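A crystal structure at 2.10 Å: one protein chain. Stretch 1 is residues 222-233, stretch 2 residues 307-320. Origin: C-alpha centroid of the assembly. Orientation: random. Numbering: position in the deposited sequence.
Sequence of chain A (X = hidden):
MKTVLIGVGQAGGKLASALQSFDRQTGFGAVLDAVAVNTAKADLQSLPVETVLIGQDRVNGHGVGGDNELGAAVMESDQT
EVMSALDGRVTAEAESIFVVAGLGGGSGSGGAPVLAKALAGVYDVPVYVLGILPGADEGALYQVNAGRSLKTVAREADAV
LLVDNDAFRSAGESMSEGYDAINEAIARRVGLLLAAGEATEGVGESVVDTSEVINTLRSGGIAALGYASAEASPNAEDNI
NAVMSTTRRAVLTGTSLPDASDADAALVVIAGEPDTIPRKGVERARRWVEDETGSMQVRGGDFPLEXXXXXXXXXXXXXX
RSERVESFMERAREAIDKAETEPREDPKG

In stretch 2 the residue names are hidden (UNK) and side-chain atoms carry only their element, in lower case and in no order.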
# COMPACT_ATOMS: atom_id res chain seq x y z
N ILE A 222 7.70 -7.92 4.65
CA ILE A 222 6.70 -6.91 4.96
C ILE A 222 7.25 -5.50 4.86
O ILE A 222 8.36 -5.21 5.31
CB ILE A 222 6.09 -7.16 6.36
CG1 ILE A 222 5.23 -8.42 6.33
CG2 ILE A 222 5.25 -5.99 6.79
CD1 ILE A 222 4.76 -8.85 7.69
N ALA A 223 6.47 -4.61 4.26
CA ALA A 223 6.84 -3.20 4.25
C ALA A 223 5.75 -2.33 4.86
O ALA A 223 4.57 -2.74 4.96
CB ALA A 223 7.19 -2.74 2.84
N ALA A 224 6.15 -1.13 5.31
CA ALA A 224 5.20 -0.18 5.85
C ALA A 224 5.46 1.20 5.28
O ALA A 224 6.57 1.51 4.84
CB ALA A 224 5.25 -0.15 7.38
N LEU A 225 4.43 2.03 5.27
CA LEU A 225 4.57 3.35 4.68
C LEU A 225 4.08 4.40 5.65
O LEU A 225 2.91 4.43 5.97
CB LEU A 225 3.82 3.45 3.35
CG LEU A 225 4.04 4.79 2.62
CD1 LEU A 225 5.55 5.08 2.43
CD2 LEU A 225 3.31 4.85 1.26
N GLY A 226 5.00 5.25 6.11
CA GLY A 226 4.65 6.26 7.09
C GLY A 226 4.40 7.62 6.47
O GLY A 226 5.03 8.00 5.49
N TYR A 227 3.47 8.36 7.07
CA TYR A 227 3.19 9.72 6.61
C TYR A 227 2.82 10.66 7.77
O TYR A 227 2.08 10.28 8.69
CB TYR A 227 2.08 9.69 5.56
CG TYR A 227 1.65 11.05 5.07
CD1 TYR A 227 2.36 11.71 4.08
CD2 TYR A 227 0.52 11.68 5.60
CE1 TYR A 227 1.97 12.96 3.63
CE2 TYR A 227 0.12 12.93 5.16
CZ TYR A 227 0.85 13.57 4.18
OH TYR A 227 0.46 14.81 3.72
N ALA A 228 3.37 11.87 7.72
CA ALA A 228 2.94 12.95 8.62
C ALA A 228 3.27 14.31 8.00
O ALA A 228 4.23 14.42 7.24
CB ALA A 228 3.58 12.82 10.00
N SER A 229 2.48 15.33 8.34
CA SER A 229 2.68 16.66 7.76
C SER A 229 2.55 17.78 8.77
O SER A 229 2.02 17.60 9.87
CB SER A 229 1.72 16.91 6.59
OG SER A 229 0.41 17.15 7.07
N ALA A 230 3.03 18.96 8.39
CA ALA A 230 3.03 20.12 9.27
C ALA A 230 3.00 21.37 8.42
O ALA A 230 3.47 21.37 7.28
CB ALA A 230 4.27 20.12 10.12
N GLU A 231 2.46 22.44 8.98
CA GLU A 231 2.47 23.71 8.29
C GLU A 231 3.92 24.12 8.05
O GLU A 231 4.78 23.89 8.91
CB GLU A 231 1.75 24.78 9.10
CG GLU A 231 1.84 26.16 8.47
CD GLU A 231 1.36 27.27 9.38
OE1 GLU A 231 0.49 27.01 10.24
OE2 GLU A 231 1.88 28.40 9.24
N ALA A 232 4.20 24.70 6.89
CA ALA A 232 5.53 25.21 6.59
C ALA A 232 5.59 26.72 6.69
O ALA A 232 4.73 27.44 6.19
CB ALA A 232 6.00 24.76 5.22
N SER A 233 6.64 27.18 7.36
CA SER A 233 7.01 28.58 7.29
C SER A 233 7.69 28.81 5.95
O SER A 233 8.34 27.90 5.42
CB SER A 233 7.95 28.93 8.43
OG SER A 233 8.51 30.22 8.25
N UNK A 307 2.58 23.49 -2.01
CA UNK A 307 1.91 23.18 -0.76
C UNK A 307 2.18 24.31 0.23
O UNK A 307 3.15 25.07 0.06
c UNK A 307 2.45 21.86 -0.21
o UNK A 307 1.79 21.48 0.98
N UNK A 308 1.34 24.42 1.24
CA UNK A 308 1.61 25.34 2.33
C UNK A 308 2.23 24.57 3.48
O UNK A 308 2.51 25.11 4.55
N UNK A 309 2.46 23.29 3.24
CA UNK A 309 2.94 22.39 4.26
C UNK A 309 4.23 21.67 3.87
O UNK A 309 4.76 21.85 2.77
c UNK A 309 -0.63 21.01 5.04
n UNK A 309 -0.42 20.07 6.13
c UNK A 309 1.84 21.36 4.57
c UNK A 309 -0.63 20.36 7.41
n UNK A 309 -0.41 19.45 8.34
c UNK A 309 0.51 22.01 4.93
n UNK A 309 -1.06 21.57 7.76
N UNK A 310 4.73 20.87 4.80
CA UNK A 310 5.85 19.97 4.57
C UNK A 310 5.38 18.62 5.03
O UNK A 310 4.56 18.54 5.95
c UNK A 310 7.87 21.57 5.13
c UNK A 310 7.04 20.35 5.46
c UNK A 310 8.71 21.92 6.34
c UNK A 310 8.75 21.27 3.93
N UNK A 311 5.91 17.56 4.45
CA UNK A 311 5.60 16.24 4.96
C UNK A 311 6.79 15.32 4.83
O UNK A 311 7.63 15.52 3.96
c UNK A 311 4.38 15.65 4.26
N UNK A 312 6.86 14.33 5.72
CA UNK A 312 7.79 13.23 5.58
C UNK A 312 6.99 12.00 5.17
O UNK A 312 5.96 11.66 5.77
c UNK A 312 8.54 12.95 6.88
o UNK A 312 9.27 14.08 7.29
N UNK A 313 7.48 11.34 4.14
CA UNK A 313 6.87 10.12 3.67
C UNK A 313 7.99 9.11 3.80
O UNK A 313 9.02 9.24 3.13
c UNK A 313 5.70 9.20 1.50
c UNK A 313 4.26 9.12 2.03
c UNK A 313 6.46 10.30 2.22
c UNK A 313 5.71 9.51 0.00
N UNK A 314 7.82 8.14 4.69
CA UNK A 314 8.88 7.17 4.96
C UNK A 314 8.46 5.74 4.65
O UNK A 314 7.60 5.19 5.33
c UNK A 314 10.40 6.18 6.65
c UNK A 314 9.34 7.22 6.41
c UNK A 314 9.88 8.62 6.75
N UNK A 315 9.10 5.14 3.65
CA UNK A 315 8.88 3.74 3.29
C UNK A 315 9.86 2.89 4.08
O UNK A 315 11.05 3.16 4.08
c UNK A 315 7.57 1.51 1.51
c UNK A 315 8.98 2.08 1.28
c UNK A 315 9.40 1.95 -0.20
c UNK A 315 9.09 3.53 1.79
N UNK A 316 9.35 1.87 4.76
CA UNK A 316 10.19 0.95 5.51
C UNK A 316 10.10 -0.44 4.92
O UNK A 316 9.01 -1.02 4.87
c UNK A 316 9.76 0.91 6.98
c UNK A 316 8.64 2.34 8.70
c UNK A 316 9.74 2.27 7.67
c UNK A 316 11.08 2.54 8.32
N UNK A 317 11.22 -0.97 4.47
CA UNK A 317 11.22 -2.27 3.83
C UNK A 317 11.82 -3.31 4.75
O UNK A 317 12.70 -2.99 5.55
N UNK A 318 11.34 -4.55 4.65
CA UNK A 318 11.84 -5.62 5.50
C UNK A 318 11.56 -5.38 6.97
O UNK A 318 12.46 -5.45 7.81
N UNK A 319 10.30 -5.08 7.29
CA UNK A 319 9.89 -4.81 8.66
C UNK A 319 9.90 -6.08 9.50
O UNK A 319 9.50 -7.15 9.02
c UNK A 319 8.49 -4.19 8.67
c UNK A 319 7.96 -4.08 10.09
c UNK A 319 8.52 -2.84 7.94
N UNK A 320 10.37 -5.98 10.74
CA UNK A 320 10.39 -7.12 11.63
C UNK A 320 10.11 -6.78 13.09
O UNK A 320 10.17 -5.62 13.50
o UNK A 320 13.86 -8.65 9.98
o UNK A 320 12.89 -10.39 9.03
c UNK A 320 11.70 -7.90 11.48
c UNK A 320 12.87 -9.39 9.80
c UNK A 320 11.58 -9.07 10.52
O HOH W 1 9.58 -8.59 6.93

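Position 307 carries one carbon and then one oxygen, touching nothing on stretch 1: serine. Ser-307 OG accepts a hydrogen bond from the backbone N of position 309 (3.0 Å), tying the hydroxyl to the backbone two positions on.

Position 308 has no side-chain atoms, and its backbone O accepts a hydrogen bond from Ala-232 N (2.9 Å), the last rung of the ladder at this end. It is glycine.

Position 309 shows three carbons, a nitrogen, and a carbon bearing two more nitrogens, one of these last lying 2.8 Å from Ser-229 OG: arginine. Arg-309 NH2 (2.8 Å) and NE (3.2 Å) both donate to Ser-229 OG. The hydroxyl lies near the guanidinium plane, while Ala-230 CA and Glu-231 N lie over one face of the group. A long side chain with several donors suits this reach.

Position 310 has four carbons forked at the second, with the fork atom 3.7 Å from Ala-232 CB. This is leucine. The backbone of Leu-310 pairs with Ala-230 in both directions, Leu-310 N to Ala-230 O at 2.8 Å and Ala-230 N to Leu-310 O at 2.9 Å, and its branched side chain packs against the methyl of Ala-232, an apolar contact that suits leucine.

Position 311 has a single carbon, CB, 3.7 Å from Tyr-227 CE1 and 3.8 Å from Ser-229 CB: alanine, a short side chain fitting beside the ring.

Position 312 has one carbon and one oxygen, and its backbone N donates to Ala-228 O (3.0 Å): serine. Ser-312 OG is hydrogen-bonded elsewhere in the structure, which satisfies a buried hydroxyl.

Position 313 again has four carbons forked at the second and packs against Tyr-227 and Leu-225. It is leucine: Leu-313 CD1 meets Tyr-227 CD1 at 3.8 Å, and Leu-313 CG lies 4.2 Å from Leu-225 CD1.

Position 314 forks at its first carbon, three in all, and its backbone O accepts from Gly-226 N at 2.7 Å: valine. Branched and apolar, Val-314 suits the buried face where its partner Gly-226 has no side chain.

Position 315 has four carbons forked at the second, its CB 3.9 Å from Leu-225 CD1: leucine, extending the apolar row.

Position 316 has the same fork, one end carbon 4.4 Å from Ala-224 CB: leucine. Leu-316 is buried and apolar beside that methyl, its backbone paired both ways with Ala-224 (Leu-316 N to Ala-224 O, 2.8 Å; Ala-224 N to Leu-316 O, 2.9 Å).

Position 317 has no side-chain atoms, its CA 4.2 Å from Ala-223 CB: glycine. A CB would point away from stretch 1, so this contact does not explain the choice.

Position 318 also has none, its N 3.1 Å from Ile-222 O: glycine. The chain turns a corner here with positive phi, which favours glycine.

Position 319 forks at the first carbon, with one branch 4.3 Å from Ala-224 CB: valine. Val-319 points toward stretch 1, and Val-319 N donates to Ile-222 O at 2.8 Å.

Position 320 has three carbons, the third carrying two oxygens, and touches nothing on stretch 1: glutamate, exposed and pointing away.

The contact is an antiparallel ladder of paired backbone hydrogen bonds. Tyr-227, Leu-225, Leu-313 and Leu-315 pack on one face, with alanines and larger aliphatic side chains on the other, while the arginine–serine bonds add a polar clasp near one end.

Stretch 2 307-320: SGRLASLVLLGGVE
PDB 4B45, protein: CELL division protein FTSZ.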